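Local coordinates for protein FKBO (Streptomyces hygroscopicus, PDB 4BPS) that catalyses the hydrolysis of chorismate to pyruvate and a dihydroxycyclohexadiene carboxylic acid, a step in the biosynthesis of the immunosuppressants FK506 and FK520, at residues Asn88-Ala93 with Gly101-Gly106; Gly109-Ala114 with Leu152-Asp157; Leu118-Phe123 with Ala163-Glu168. One frame throughout, in Å; residues are numbered along the deposited sequence.

Interaction 1. Residues Asn88-Ala93 with Gly101-Gly106; sequences NGIAWA and GVVRTG
Ile-90 and Val-103 meet across an antiparallel beta hairpin made by strands 90-94 and 98-105 of the YjgF-type sheet. The short strand segments run 173° apart. Ala-91 and Val-102 form the hydrogen-bonded pair: Ala-91 N donates a hydrogen bond to Val-102 O at 2.9 Å, and Val-102 N donates one to Ala-91 O at 3.0 Å. Trp-92 and Gly-101 form the next, non-hydrogen-bonded pair.

The tight part lies on the face with Ile-90 and Val-103. Ile-90 CG1 sits 3.7 Å from Val-103 CB, and the two side chains cross obliquely. Val-103 holds CG1 between the backbone N and the carbonyl carbon (chi1 56°). Its CG2 is anti to N and reaches the peptide of Gly-89. Gly-101 has no side chain, and Ile-90 CG2 comes to 4.2 Å from Gly-101 CA. Helix 112-129 packs on this face, with Leu-125 touching both Ile-90 and Trp-92. The indole nitrogen of Trp-92 leads off to a hydrogen bond with Asp-87. On the other face, Ala-91 and Val-102 pack on Val-51 and Pro-58.

The loose part is the solvent side at Asn-88 and Gly-89. Both have positive phi, the pattern of a type I' turn, which joins strand 83-87 to strand 90-94. Here a water takes over from direct pairing. It donates to Gly-89 O at 2.8 Å and accepts from Arg-104 N at 3.0 Å. Just inside this bridge, Val-103 CG2 lies 3.5 Å from Gly-89 O.

Interaction 2. Residues Gly109-Ala114 with Leu152-Asp157; sequences GRYADA and LEVYRD. With 3EB (3-(2-carboxyethyl)benzoic acid), chain B.
Asp-157 uses both carboxylate oxygens on two successive backbone N-H groups at the start of another helix. This is a helix N-terminus held from outside: Tyr-111 is the N-cap residue of helix 112-129, and Asp-157 lies in the first turn of helix 154-169. Tyr-111 N binds Asp-157 OD2 at 2.8 Å, from the syn side but 30° out of the carboxylate plane. Ala-112 N makes a weak bond to Asp-157 OD1 at 3.0 Å. CG of Asp-157 stands anti to its backbone N (chi1 -173°), which places CG on the side of helix 112-129.

OD2 has a second donor in Asn-148 ND2. The buried carboxylate is thus met by three N-H groups, one of them weakly, and the nearby helix start would probably favour its negative charge. An alanine here would probably leave the amides of Tyr-111 and Ala-112, and the Asn-148 side chain, without their acceptor.

Apolar packing flanks the bonds. Tyr-111 CD2 touches Val-154 CG1 at 3.9 Å, while the hydroxyl of Tyr-111 is bonded to Ser-108 N. Glu-153, the N-cap residue of helix 154-169, forms a salt bridge from OE1 to Arg-156 NE at 3.0 Å. Tyr-155, a substrate-binding residue, points from the same helix into the pocket. Its OH donates to the ligand carboxylate oxygen OAB at 2.6 Å, and OAB lies in the plane of the ring at its edge.

Interaction 3. Residues Leu118-Phe123 with Ala163-Glu168; sequences LYTNVF and AQALDE
Phe-123 reaches from helix 112-129 to Ala-165 and Leu-166 of helix 154-169. Its CB starts toward the other helix, and CG lies anti to the carbonyl carbon (chi1 -66°). The CD2-CE2-CZ side of the ring makes the contact. CD2 is the first ring atom to come near, at 4.0 Å from Ala-165 O. Next is CE2, which lies 4.0 Å from Ala-165 CB and close to the carbonyl group of the same residue. At the tip, CZ meets Leu-166 CD1 at 3.8 Å. That methyl comes to the ring edge, near its plane. Met-176 and Leu-134 also pack on Phe-123.

One turn earlier the packing is tight. Tyr-119 CB and Ala-165 CB are only 3.3 Å apart, a very tight contact for two carbons. The rest of the tyrosine leads away from Ala-165, and its hydroxyl bonds to Asn-139, a residue of the ligand pocket. The small side chain of Ala-165 suits an axis distance of 8.6 Å between the short helical segments, which cross at -41°.

The polar part of the contact lies at Thr-120. A water donates to Thr-120 OG1 at 2.8 Å and to Ala-165 O at 2.9 Å, bridging the helices. Thr-120 OG1 is also bonded to Ala-116 O in its own helix. Glu-168 OE1 lies 3.0 Å from the same hydroxyl oxygen. Its partner oxygen, Glu-168 OE2, accepts a bond from Gln-164 NE2, which comes from above the carboxylate plane and holds the end of this side chain.

The contact joins two helices that run in broadly the same direction. The first of them packs on strands 98-105, 133-142 and 189-196, the helix-on-sheet layering of the YjgF fold.

Overall arrangement
Interactions 2 and 3 join the same two helices, 112-129 and 154-169. Interaction 2 fixes their starts and interaction 3 packs them further along, with centres about 15 Å apart. Interaction 1 is the hairpin beneath helix 112-129. Its centre is about 14 Å from that of interaction 3, and the two touch where Val-103 CG1 lies 3.7 Å from Leu-118 CG. The ligand is held directly in interaction 2, through Tyr-155. Arg-162, Tyr-215 and Arg-228 also bond to it. In interaction 3 the Tyr-119 side chain comes within about 6 Å of the ligand, whereas in interaction 1 the Val-103 side chain stays about 14 Å away.

Interaction 1. Residues Asn88-Ala93 with Gly101-Gly106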
loop_
_atom_site.group_PDB
_atom_site.type_symbol
_atom_site.label_atom_id
_atom_site.label_comp_id
_atom_site.label_asym_id
_atom_site.label_seq_id
_atom_site.Cartn_x
_atom_site.Cartn_y
_atom_site.Cartn_z
ATOM N N ASN A 88 10.643 -17.651 5.922
ATOM C CA ASN A 88 9.429 -18.043 5.210
ATOM C C ASN A 88 9.178 -17.201 3.962
ATOM O O ASN A 88 8.025 -16.886 3.652
ATOM C CB ASN A 88 8.218 -17.957 6.156
ATOM C CG ASN A 88 8.278 -18.982 7.260
ATOM O OD1 ASN A 88 8.508 -20.170 7.002
ATOM N ND2 ASN A 88 8.076 -18.541 8.494
ATOM N N GLY A 89 10.253 -16.846 3.249
ATOM C CA GLY A 89 10.151 -16.047 2.037
ATOM C C GLY A 89 10.098 -14.555 2.271
ATOM O O GLY A 89 10.112 -13.801 1.319
ATOM N N ILE A 90 9.990 -14.132 3.530
ATOM C CA ILE A 90 9.889 -12.713 3.854
ATOM C C ILE A 90 11.285 -12.176 4.121
ATOM O O ILE A 90 11.952 -12.636 5.068
ATOM C CB ILE A 90 9.017 -12.481 5.110
ATOM C CG1 ILE A 90 7.634 -13.146 4.993
ATOM C CG2 ILE A 90 8.886 -10.975 5.375
ATOM C CD1 ILE A 90 6.889 -13.244 6.337
ATOM N N ALA A 91 11.722 -11.201 3.322
ATOM C CA ALA A 91 12.931 -10.460 3.643
ATOM C C ALA A 91 12.536 -9.277 4.496
ATOM O O ALA A 91 11.600 -8.560 4.145
ATOM C CB ALA A 91 13.656 -10.015 2.383
ATOM N N TRP A 92 13.241 -9.066 5.605
ATOM C CA TRP A 92 12.878 -8.025 6.547
ATOM C C TRP A 92 14.091 -7.308 7.103
ATOM O O TRP A 92 15.202 -7.843 7.143
ATOM C CB TRP A 92 12.032 -8.620 7.685
ATOM C CG TRP A 92 12.666 -9.780 8.417
ATOM C CD1 TRP A 92 12.512 -11.116 8.136
ATOM C CD2 TRP A 92 13.577 -9.712 9.524
ATOM N NE1 TRP A 92 13.254 -11.877 8.996
ATOM C CE2 TRP A 92 13.901 -11.040 9.870
ATOM C CE3 TRP A 92 14.132 -8.656 10.268
ATOM C CZ2 TRP A 92 14.777 -11.350 10.908
ATOM C CZ3 TRP A 92 14.996 -8.975 11.328
ATOM C CH2 TRP A 92 15.315 -10.309 11.622
ATOM N N ALA A 93 13.840 -6.075 7.530
ATOM C CA ALA A 93 14.812 -5.280 8.276
ATOM C C ALA A 93 14.058 -4.590 9.394
ATOM O O ALA A 93 12.919 -4.142 9.190
ATOM C CB ALA A 93 15.471 -4.230 7.377
ATOM N N GLY A 101 8.977 -5.433 5.763
ATOM C CA GLY A 101 9.100 -6.747 5.149
ATOM C C GLY A 101 8.510 -6.797 3.758
ATOM O O GLY A 101 7.610 -6.018 3.399
ATOM N N VAL A 102 9.007 -7.753 2.973
ATOM C CA VAL A 102 8.567 -7.974 1.616
ATOM C C VAL A 102 8.543 -9.473 1.348
ATOM O O VAL A 102 9.473 -10.174 1.739
ATOM C CB VAL A 102 9.660 -7.354 0.660
ATOM C CG1 VAL A 102 9.296 -7.554 -0.796
ATOM C CG2 VAL A 102 9.960 -5.883 0.977
ATOM N N VAL A 103 7.499 -9.955 0.676
ATOM C CA VAL A 103 7.355 -11.379 0.404
ATOM C C VAL A 103 6.488 -11.527 -0.839
ATOM O O VAL A 103 5.643 -10.677 -1.120
ATOM C CB VAL A 103 6.718 -12.103 1.616
ATOM C CG1 VAL A 103 5.362 -11.505 2.019
ATOM C CG2 VAL A 103 6.607 -13.602 1.388
ATOM N N ARG A 104 6.686 -12.581 -1.622
ATOM C CA ARG A 104 5.849 -12.792 -2.791
ATOM C C ARG A 104 5.585 -14.258 -3.050
ATOM O O ARG A 104 6.297 -15.133 -2.541
ATOM C CB ARG A 104 6.458 -12.075 -4.010
ATOM C CG ARG A 104 7.764 -12.670 -4.517
ATOM C CD ARG A 104 8.502 -11.748 -5.478
ATOM N NE ARG A 104 7.673 -11.485 -6.650
ATOM C CZ ARG A 104 7.583 -10.317 -7.280
ATOM N NH1 ARG A 104 8.362 -9.285 -6.950
ATOM N NH2 ARG A 104 6.735 -10.196 -8.291
ATOM N N THR A 105 4.554 -14.513 -3.860
ATOM C CA THR A 105 4.205 -15.849 -4.291
ATOM C C THR A 105 4.057 -15.834 -5.804
ATOM O O THR A 105 3.636 -14.846 -6.382
ATOM C CB THR A 105 2.952 -16.344 -3.571
ATOM O OG1 THR A 105 2.744 -17.722 -3.888
ATOM C CG2 THR A 105 1.700 -15.545 -3.971
ATOM N N GLY A 106 4.463 -16.916 -6.454
ATOM C CA GLY A 106 4.602 -16.920 -7.901
ATOM C C GLY A 106 3.312 -16.841 -8.709
ATOM O O GLY A 106 2.222 -17.192 -8.243
HETATM O O HOH W 1 9.191 -14.208 -1.254
#

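Interaction 2. Residues Gly109-Ala114 with Leu152-Asp157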
loop_
_atom_site.group_PDB
_atom_site.type_symbol
_atom_site.label_atom_id
_atom_site.label_comp_id
_atom_site.label_asym_id
_atom_site.label_seq_id
_atom_site.Cartn_x
_atom_site.Cartn_y
_atom_site.Cartn_z
ATOM N N GLY A 109 -2.227 -20.322 -11.450
ATOM C CA GLY A 109 -3.629 -20.415 -11.807
ATOM C C GLY A 109 -4.573 -20.172 -10.637
ATOM O O GLY A 109 -5.759 -19.984 -10.849
ATOM N N ARG A 110 -4.047 -20.155 -9.413
ATOM C CA ARG A 110 -4.853 -20.107 -8.193
ATOM C C ARG A 110 -4.062 -19.355 -7.130
ATOM O O ARG A 110 -2.853 -19.594 -7.014
ATOM C CB ARG A 110 -5.141 -21.557 -7.673
ATOM C CG ARG A 110 -5.870 -22.471 -8.655
ATOM C CD ARG A 110 -6.283 -23.804 -8.014
ATOM N NE ARG A 110 -6.989 -24.717 -8.926
ATOM C CZ ARG A 110 -6.422 -25.709 -9.618
ATOM N NH1 ARG A 110 -7.166 -26.472 -10.407
ATOM N NH2 ARG A 110 -5.116 -25.959 -9.540
ATOM N N TYR A 111 -4.704 -18.503 -6.324
ATOM C CA TYR A 111 -3.964 -17.698 -5.355
ATOM C C TYR A 111 -4.479 -17.745 -3.937
ATOM O O TYR A 111 -3.726 -17.345 -3.037
ATOM C CB TYR A 111 -3.930 -16.230 -5.791
ATOM C CG TYR A 111 -3.121 -15.969 -7.021
ATOM C CD1 TYR A 111 -1.730 -16.057 -6.988
ATOM C CD2 TYR A 111 -3.736 -15.637 -8.221
ATOM C CE1 TYR A 111 -0.976 -15.814 -8.101
ATOM C CE2 TYR A 111 -2.974 -15.383 -9.359
ATOM C CZ TYR A 111 -1.585 -15.471 -9.281
ATOM O OH TYR A 111 -0.779 -15.222 -10.378
ATOM N N ALA A 112 -5.710 -18.186 -3.663
ATOM C CA ALA A 112 -6.215 -18.051 -2.290
ATOM C C ALA A 112 -5.356 -18.784 -1.266
ATOM O O ALA A 112 -5.012 -18.225 -0.225
ATOM C CB ALA A 112 -7.665 -18.515 -2.178
ATOM N N ASP A 113 -5.054 -20.058 -1.517
ATOM C CA ASP A 113 -4.299 -20.825 -0.539
ATOM C C ASP A 113 -2.903 -20.217 -0.330
ATOM O O ASP A 113 -2.421 -20.091 0.798
ATOM C CB ASP A 113 -4.186 -22.280 -0.978
ATOM C CG ASP A 113 -5.536 -22.970 -1.054
ATOM O OD1 ASP A 113 -6.422 -22.690 -0.215
ATOM O OD2 ASP A 113 -5.719 -23.817 -1.942
ATOM N N ALA A 114 -2.255 -19.817 -1.410
ATOM C CA ALA A 114 -0.918 -19.234 -1.310
ATOM C C ALA A 114 -0.943 -17.874 -0.607
ATOM O O ALA A 114 -0.010 -17.538 0.128
ATOM C CB ALA A 114 -0.323 -19.085 -2.696
ATOM N N LEU A 152 -12.649 -17.741 -11.089
ATOM C CA LEU A 152 -12.902 -16.613 -10.210
ATOM C C LEU A 152 -11.932 -15.479 -10.492
ATOM O O LEU A 152 -10.744 -15.713 -10.683
ATOM C CB LEU A 152 -12.740 -17.074 -8.755
ATOM C CG LEU A 152 -13.048 -16.037 -7.661
ATOM C CD1 LEU A 152 -14.520 -15.611 -7.676
ATOM C CD2 LEU A 152 -12.632 -16.592 -6.311
ATOM N N GLU A 153 -12.419 -14.241 -10.463
ATOM C CA GLU A 153 -11.534 -13.087 -10.626
ATOM C C GLU A 153 -10.380 -13.148 -9.631
ATOM O O GLU A 153 -10.600 -13.397 -8.431
ATOM C CB GLU A 153 -12.322 -11.783 -10.436
ATOM C CG GLU A 153 -11.538 -10.556 -10.868
ATOM C CD GLU A 153 -12.210 -9.228 -10.525
ATOM O OE1 GLU A 153 -13.085 -9.200 -9.628
ATOM O OE2 GLU A 153 -11.875 -8.227 -11.188
ATOM N N VAL A 154 -9.168 -12.860 -10.109
ATOM C CA VAL A 154 -7.988 -12.915 -9.256
ATOM C C VAL A 154 -8.145 -12.035 -8.006
ATOM O O VAL A 154 -7.783 -12.453 -6.916
ATOM C CB VAL A 154 -6.722 -12.619 -10.062
ATOM C CG1 VAL A 154 -5.521 -12.332 -9.152
ATOM C CG2 VAL A 154 -6.400 -13.815 -10.954
ATOM N N TYR A 155 -8.674 -10.814 -8.133
ATOM C CA TYR A 155 -8.791 -9.978 -6.930
ATOM C C TYR A 155 -9.635 -10.676 -5.859
ATOM O O TYR A 155 -9.336 -10.587 -4.671
ATOM C CB TYR A 155 -9.438 -8.637 -7.264
ATOM C CG TYR A 155 -9.571 -7.735 -6.049
ATOM C CD1 TYR A 155 -8.450 -7.297 -5.338
ATOM C CD2 TYR A 155 -10.816 -7.351 -5.579
ATOM C CE1 TYR A 155 -8.576 -6.502 -4.228
ATOM C CE2 TYR A 155 -10.956 -6.527 -4.488
ATOM C CZ TYR A 155 -9.835 -6.111 -3.804
ATOM O OH TYR A 155 -9.997 -5.304 -2.702
ATOM N N ARG A 156 -10.711 -11.327 -6.289
ATOM C CA ARG A 156 -11.611 -11.998 -5.358
ATOM C C ARG A 156 -10.918 -13.205 -4.714
ATOM O O ARG A 156 -11.075 -13.453 -3.510
ATOM C CB ARG A 156 -12.899 -12.401 -6.052
ATOM C CG ARG A 156 -13.677 -11.201 -6.546
ATOM C CD ARG A 156 -14.800 -11.606 -7.499
ATOM N NE ARG A 156 -15.395 -10.418 -8.118
ATOM C CZ ARG A 156 -16.511 -9.831 -7.702
ATOM N NH1 ARG A 156 -17.214 -10.339 -6.689
ATOM N NH2 ARG A 156 -16.956 -8.741 -8.316
ATOM N N ASP A 157 -10.143 -13.939 -5.503
ATOM C CA ASP A 157 -9.352 -15.081 -5.028
ATOM C C ASP A 157 -8.335 -14.606 -3.977
ATOM O O ASP A 157 -8.202 -15.185 -2.887
ATOM C CB ASP A 157 -8.674 -15.644 -6.283
ATOM C CG ASP A 157 -7.920 -16.954 -6.088
ATOM O OD1 ASP A 157 -8.233 -17.759 -5.181
ATOM O OD2 ASP A 157 -7.031 -17.170 -6.935
HETATM C C 3EB B . -11.704 0.246 -2.641
HETATM O O 3EB B . -12.261 -0.812 -2.331
HETATM C CA 3EB B . -10.800 0.351 -3.837
HETATM O OAB 3EB B . -7.809 -4.880 -1.395
HETATM O OAD 3EB B . -6.070 -4.048 -0.298
HETATM C CAE 3EB B . -8.243 0.065 -2.206
HETATM C CAF 3EB B . -7.274 -0.127 -1.229
HETATM C CAG 3EB B . -8.833 -1.027 -2.843
HETATM C CAH 3EB B . -6.872 -1.406 -0.882
HETATM C CAL 3EB B . -7.098 -3.910 -1.063
HETATM C CAM 3EB B . -8.430 -2.309 -2.467
HETATM C CAN 3EB B . -7.468 -2.512 -1.478
HETATM O OXT 3EB B . -11.904 1.346 -1.996
HETATM C C2 3EB B . -9.853 -0.860 -3.959
#

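Interaction 3. Residues Leu118-Phe123 with Ala163-Glu168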
loop_
_atom_site.group_PDB
_atom_site.type_symbol
_atom_site.label_atom_id
_atom_site.label_comp_id
_atom_site.label_asym_id
_atom_site.label_seq_id
_atom_site.Cartn_x
_atom_site.Cartn_y
_atom_site.Cartn_z
ATOM N N LEU A 118 0.912 -16.811 2.811
ATOM C CA LEU A 118 1.767 -15.644 2.832
ATOM C C LEU A 118 1.366 -14.729 3.984
ATOM O O LEU A 118 2.215 -14.322 4.786
ATOM C CB LEU A 118 1.647 -14.950 1.464
ATOM C CG LEU A 118 2.480 -13.693 1.273
ATOM C CD1 LEU A 118 2.806 -13.480 -0.209
ATOM C CD2 LEU A 118 1.753 -12.473 1.836
ATOM N N TYR A 119 0.077 -14.418 4.100
ATOM C CA TYR A 119 -0.361 -13.557 5.196
ATOM C C TYR A 119 -0.178 -14.227 6.558
ATOM O O TYR A 119 0.180 -13.568 7.520
ATOM C CB TYR A 119 -1.815 -13.070 4.994
ATOM C CG TYR A 119 -1.858 -11.714 4.322
ATOM C CD1 TYR A 119 -1.798 -10.562 5.078
ATOM C CD2 TYR A 119 -1.903 -11.594 2.942
ATOM C CE1 TYR A 119 -1.763 -9.303 4.484
ATOM C CE2 TYR A 119 -1.860 -10.343 2.342
ATOM C CZ TYR A 119 -1.804 -9.197 3.118
ATOM O OH TYR A 119 -1.744 -7.940 2.547
ATOM N N THR A 120 -0.402 -15.541 6.637
ATOM C CA THR A 120 -0.094 -16.254 7.882
ATOM C C THR A 120 1.356 -16.015 8.283
ATOM O O THR A 120 1.665 -15.762 9.443
ATOM C CB THR A 120 -0.358 -17.748 7.737
ATOM O OG1 THR A 120 -1.770 -17.993 7.662
ATOM C CG2 THR A 120 0.196 -18.525 8.937
ATOM N N ASN A 121 2.241 -16.111 7.304
ATOM C CA ASN A 121 3.659 -15.948 7.577
ATOM C C ASN A 121 3.978 -14.505 8.003
ATOM O O ASN A 121 4.798 -14.297 8.905
ATOM C CB ASN A 121 4.502 -16.373 6.376
ATOM C CG ASN A 121 4.470 -17.877 6.170
ATOM O OD1 ASN A 121 4.206 -18.624 7.109
ATOM N ND2 ASN A 121 4.686 -18.320 4.949
ATOM N N VAL A 122 3.316 -13.520 7.398
ATOM C CA VAL A 122 3.473 -12.128 7.824
ATOM C C VAL A 122 3.007 -11.929 9.273
ATOM O O VAL A 122 3.738 -11.352 10.108
ATOM C CB VAL A 122 2.744 -11.178 6.863
ATOM C CG1 VAL A 122 2.685 -9.758 7.414
ATOM C CG2 VAL A 122 3.401 -11.184 5.480
ATOM N N PHE A 123 1.802 -12.394 9.597
ATOM C CA PHE A 123 1.300 -12.245 10.963
ATOM C C PHE A 123 2.223 -12.960 11.939
ATOM O O PHE A 123 2.529 -12.438 13.021
ATOM C CB PHE A 123 -0.121 -12.777 11.110
ATOM C CG PHE A 123 -1.171 -12.013 10.334
ATOM C CD1 PHE A 123 -1.290 -10.629 10.407
ATOM C CD2 PHE A 123 -2.083 -12.700 9.555
ATOM C CE1 PHE A 123 -2.284 -9.960 9.709
ATOM C CE2 PHE A 123 -3.065 -12.035 8.828
ATOM C CZ PHE A 123 -3.169 -10.667 8.911
ATOM N N ALA A 163 -8.535 -12.945 3.772
ATOM C CA ALA A 163 -9.547 -13.106 4.804
ATOM C C ALA A 163 -9.298 -14.393 5.589
ATOM O O ALA A 163 -9.452 -14.414 6.822
ATOM C CB ALA A 163 -10.949 -13.089 4.190
ATOM N N GLN A 164 -8.958 -15.472 4.892
ATOM C CA GLN A 164 -8.680 -16.745 5.559
ATOM C C GLN A 164 -7.512 -16.617 6.532
ATOM O O GLN A 164 -7.560 -17.176 7.640
ATOM C CB GLN A 164 -8.419 -17.849 4.530
ATOM C CG GLN A 164 -8.215 -19.228 5.135
ATOM C CD GLN A 164 -7.924 -20.254 4.077
ATOM O OE1 GLN A 164 -8.654 -20.338 3.087
ATOM N NE2 GLN A 164 -6.863 -21.045 4.268
ATOM N N ALA A 165 -6.468 -15.894 6.135
ATOM C CA ALA A 165 -5.320 -15.708 7.016
ATOM C C ALA A 165 -5.713 -14.954 8.293
ATOM O O ALA A 165 -5.186 -15.259 9.360
ATOM C CB ALA A 165 -4.189 -14.993 6.319
ATOM N N LEU A 166 -6.607 -13.969 8.195
ATOM C CA LEU A 166 -7.003 -13.287 9.420
ATOM C C LEU A 166 -7.663 -14.279 10.374
ATOM O O LEU A 166 -7.394 -14.271 11.575
ATOM C CB LEU A 166 -7.942 -12.102 9.171
ATOM C CG LEU A 166 -7.292 -10.743 8.861
ATOM C CD1 LEU A 166 -6.718 -10.651 7.459
ATOM C CD2 LEU A 166 -8.314 -9.625 9.073
ATOM N N ASP A 167 -8.525 -15.143 9.853
ATOM C CA ASP A 167 -9.132 -16.148 10.725
ATOM C C ASP A 167 -8.106 -17.118 11.302
ATOM O O ASP A 167 -8.197 -17.506 12.461
ATOM C CB ASP A 167 -10.183 -16.940 9.955
ATOM C CG ASP A 167 -11.368 -16.097 9.559
ATOM O OD1 ASP A 167 -11.595 -15.039 10.196
ATOM O OD2 ASP A 167 -12.073 -16.488 8.603
ATOM N N GLU A 168 -7.148 -17.537 10.484
ATOM C CA GLU A 168 -6.092 -18.442 10.934
ATOM C C GLU A 168 -5.226 -17.844 12.030
ATOM O O GLU A 168 -4.623 -18.570 12.808
ATOM C CB GLU A 168 -5.229 -18.836 9.731
ATOM C CG GLU A 168 -5.927 -19.842 8.866
ATOM C CD GLU A 168 -5.335 -20.015 7.472
ATOM O OE1 GLU A 168 -4.489 -19.189 7.042
ATOM O OE2 GLU A 168 -5.708 -21.019 6.820
HETATM O O HOH W 2 -2.707 -16.566 9.917
#